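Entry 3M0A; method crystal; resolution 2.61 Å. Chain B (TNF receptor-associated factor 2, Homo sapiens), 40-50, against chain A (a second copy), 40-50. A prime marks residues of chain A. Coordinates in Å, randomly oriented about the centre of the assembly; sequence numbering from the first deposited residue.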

# COMPACT_ATOMS: atom_id res chain seq x y z
N ARG B 40 8.14 0.67 -9.73
CA ARG B 40 9.53 1.06 -9.88
C ARG B 40 10.16 0.13 -10.94
O ARG B 40 11.30 0.28 -11.32
CB ARG B 40 10.22 0.95 -8.54
CG ARG B 40 11.23 2.02 -8.26
CD ARG B 40 12.11 1.63 -7.08
NE ARG B 40 11.36 1.46 -5.82
CZ ARG B 40 11.24 2.38 -4.87
NH1 ARG B 40 11.80 3.59 -4.99
NH2 ARG B 40 10.54 2.08 -3.77
N GLN B 41 9.36 -0.84 -11.40
CA GLN B 41 9.65 -1.69 -12.55
C GLN B 41 9.25 -1.00 -13.83
O GLN B 41 9.72 -1.37 -14.89
CB GLN B 41 8.89 -3.04 -12.45
CG GLN B 41 9.53 -4.11 -11.55
CD GLN B 41 11.09 -4.14 -11.62
OE1 GLN B 41 11.76 -3.08 -11.64
NE2 GLN B 41 11.66 -5.36 -11.63
N HIS B 42 8.37 -0.01 -13.73
CA HIS B 42 7.86 0.72 -14.88
C HIS B 42 8.58 2.09 -14.98
O HIS B 42 8.53 2.74 -16.03
CB HIS B 42 6.32 0.86 -14.77
CG HIS B 42 5.61 1.31 -16.03
ND1 HIS B 42 5.01 2.56 -16.14
CD2 HIS B 42 5.36 0.67 -17.20
CE1 HIS B 42 4.46 2.68 -17.33
NE2 HIS B 42 4.66 1.55 -18.00
N ARG B 43 9.25 2.51 -13.89
CA ARG B 43 10.14 3.70 -13.93
C ARG B 43 11.38 3.38 -14.77
O ARG B 43 11.99 4.30 -15.34
CB ARG B 43 10.56 4.23 -12.54
N LEU B 44 11.71 2.07 -14.84
CA LEU B 44 12.95 1.52 -15.48
C LEU B 44 12.73 0.86 -16.84
O LEU B 44 13.57 0.98 -17.72
CB LEU B 44 13.74 0.61 -14.53
CG LEU B 44 14.53 1.45 -13.51
CD1 LEU B 44 14.83 0.71 -12.17
CD2 LEU B 44 15.80 2.09 -14.12
N ASP B 45 11.60 0.16 -17.00
CA ASP B 45 11.08 -0.16 -18.34
C ASP B 45 10.83 1.11 -19.19
O ASP B 45 10.70 1.02 -20.41
CB ASP B 45 9.80 -1.04 -18.27
CG ASP B 45 10.06 -2.45 -17.67
OD1 ASP B 45 11.24 -2.86 -17.58
OD2 ASP B 45 9.06 -3.13 -17.29
N GLN B 46 10.78 2.28 -18.53
CA GLN B 46 10.69 3.61 -19.21
C GLN B 46 12.07 4.25 -19.49
O GLN B 46 12.23 5.00 -20.48
CB GLN B 46 9.75 4.60 -18.47
N ASP B 47 13.07 3.95 -18.66
CA ASP B 47 14.43 4.43 -18.95
C ASP B 47 15.18 3.59 -19.98
O ASP B 47 15.91 4.14 -20.81
CB ASP B 47 15.26 4.57 -17.67
CG ASP B 47 14.63 5.53 -16.68
OD1 ASP B 47 13.74 6.34 -17.09
OD2 ASP B 47 15.03 5.43 -15.48
N LYS B 48 15.02 2.28 -19.91
CA LYS B 48 15.63 1.37 -20.86
C LYS B 48 15.16 1.76 -22.28
O LYS B 48 15.97 1.99 -23.21
CB LYS B 48 15.31 -0.09 -20.49
N ILE B 49 13.83 1.88 -22.42
CA ILE B 49 13.17 2.37 -23.64
C ILE B 49 13.75 3.68 -24.10
O ILE B 49 13.89 3.93 -25.29
CB ILE B 49 11.66 2.53 -23.43
CG1 ILE B 49 10.93 1.27 -23.92
CG2 ILE B 49 11.13 3.81 -24.13
CD1 ILE B 49 9.63 0.93 -23.15
N GLU B 50 14.09 4.54 -23.16
CA GLU B 50 14.53 5.88 -23.53
C GLU B 50 16.00 5.86 -23.99
O GLU B 50 16.33 6.42 -25.04
CB GLU B 50 14.16 6.94 -22.44
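Chain A (40-50) RQHRLDQDKIE

Two copies of the same sequence meet here in nearly the same register but with different backbone conformations: chain A is helical throughout 40-50, whereas the first residues of the chain B stretch form loop or turn and its helix follows them. The chain A helix enters from earlier residues, continues beyond Glu50′, and is kinked around Gln41′, His42′ and Asp45′, whose amide nitrogens lack a bond to the preceding turn. The two helices run in the same direction, with axes that cross at 15° and approach to 10.3 Å. Like residues lie near one another: the CA atoms of Asp45 and Asp45′ are 6.5 Å apart, and those of Ile49 and Ile49′ 6.8 Å. Toward the N-terminal end the pairing slips by one residue, so that the CA of Gln41 faces the CA of His42′ at 5.8 Å.

His42′ meets two chain B side chains, one over a face of its ring and one at the edge. Gln41 NE2 lies over one face of the imidazole, 3.5 Å from His42′ ND1, while Asp45 OD1 lies at the ring edge, near its plane. Asp45 is buried and its CA-to-CB bond points toward chain A; its OD2 lies 3.8 Å from Asp45′ CB. No hydrogen bond joins the two stretches among the modelled atoms, although several side chains are incomplete.

One turn further on, the contact becomes apolar. Ile49′ points toward chain B and has the largest covered area of any residue in either stretch. Its CD1 lies 3.4 Å from Ile49 CG1 and 3.6 Å from the backbone O of Asp45, while its CG2 rests 3.4 Å from Lys48 CB, the last atom modelled in that side chain. The isoleucine of chain A thus bridges successive turns of chain B.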

# COMPACT_ATOMS: atom_id res chain seq x y z
N ARG A 40 4.12 -8.65 -14.23
CA ARG A 40 4.35 -9.50 -15.40
C ARG A 40 4.61 -8.63 -16.63
O ARG A 40 5.15 -9.11 -17.65
CB ARG A 40 3.14 -10.39 -15.67
N GLN A 41 4.22 -7.36 -16.54
CA GLN A 41 4.48 -6.38 -17.59
C GLN A 41 5.85 -5.70 -17.55
O GLN A 41 6.21 -5.03 -18.49
CB GLN A 41 3.32 -5.39 -17.73
CG GLN A 41 2.21 -6.00 -18.56
CD GLN A 41 2.73 -7.18 -19.43
OE1 GLN A 41 3.67 -7.02 -20.22
NE2 GLN A 41 2.13 -8.35 -19.24
N HIS A 42 6.58 -5.87 -16.44
CA HIS A 42 8.01 -5.67 -16.44
C HIS A 42 8.68 -6.85 -17.12
O HIS A 42 9.52 -6.66 -17.99
CB HIS A 42 8.60 -5.60 -15.05
CG HIS A 42 9.93 -6.27 -14.95
ND1 HIS A 42 10.16 -7.37 -14.14
CD2 HIS A 42 11.10 -6.04 -15.60
CE1 HIS A 42 11.41 -7.76 -14.28
NE2 HIS A 42 12.01 -6.98 -15.17
N ARG A 43 8.34 -8.07 -16.69
CA ARG A 43 9.01 -9.32 -17.15
C ARG A 43 9.00 -9.52 -18.67
O ARG A 43 10.01 -9.94 -19.24
CB ARG A 43 8.43 -10.56 -16.45
N LEU A 44 7.86 -9.23 -19.30
CA LEU A 44 7.75 -9.23 -20.76
C LEU A 44 8.50 -8.02 -21.36
O LEU A 44 9.03 -8.09 -22.48
CB LEU A 44 6.26 -9.22 -21.18
CG LEU A 44 5.68 -9.68 -22.55
CD1 LEU A 44 5.79 -8.60 -23.65
CD2 LEU A 44 6.20 -11.07 -23.03
N ASP A 45 8.54 -6.91 -20.63
CA ASP A 45 9.14 -5.68 -21.13
C ASP A 45 10.63 -5.58 -20.73
O ASP A 45 11.36 -4.77 -21.27
CB ASP A 45 8.30 -4.45 -20.72
CG ASP A 45 7.01 -4.27 -21.58
OD1 ASP A 45 6.86 -4.99 -22.61
OD2 ASP A 45 6.17 -3.39 -21.23
N GLN A 46 11.07 -6.40 -19.78
CA GLN A 46 12.49 -6.66 -19.60
C GLN A 46 12.98 -7.41 -20.85
O GLN A 46 13.89 -6.96 -21.53
CB GLN A 46 12.76 -7.48 -18.33
N ASP A 47 12.33 -8.54 -21.17
CA ASP A 47 12.75 -9.45 -22.25
C ASP A 47 12.71 -8.88 -23.71
O ASP A 47 13.50 -9.32 -24.55
CB ASP A 47 12.02 -10.82 -22.13
N LYS A 48 11.83 -7.92 -24.00
CA LYS A 48 11.81 -7.23 -25.30
C LYS A 48 12.80 -6.03 -25.35
O LYS A 48 13.44 -5.77 -26.37
CB LYS A 48 10.39 -6.87 -25.79
N ILE A 49 13.00 -5.32 -24.24
CA ILE A 49 14.10 -4.36 -24.23
C ILE A 49 15.50 -5.01 -24.11
O ILE A 49 16.44 -4.46 -24.63
CB ILE A 49 13.91 -3.24 -23.18
CG1 ILE A 49 12.80 -2.28 -23.62
CG2 ILE A 49 15.21 -2.45 -22.97
CD1 ILE A 49 12.18 -1.51 -22.46
N GLU A 50 15.63 -6.15 -23.44
CA GLU A 50 16.94 -6.80 -23.29
C GLU A 50 17.40 -7.33 -24.63
O GLU A 50 18.59 -7.59 -24.84
CB GLU A 50 16.89 -7.96 -22.30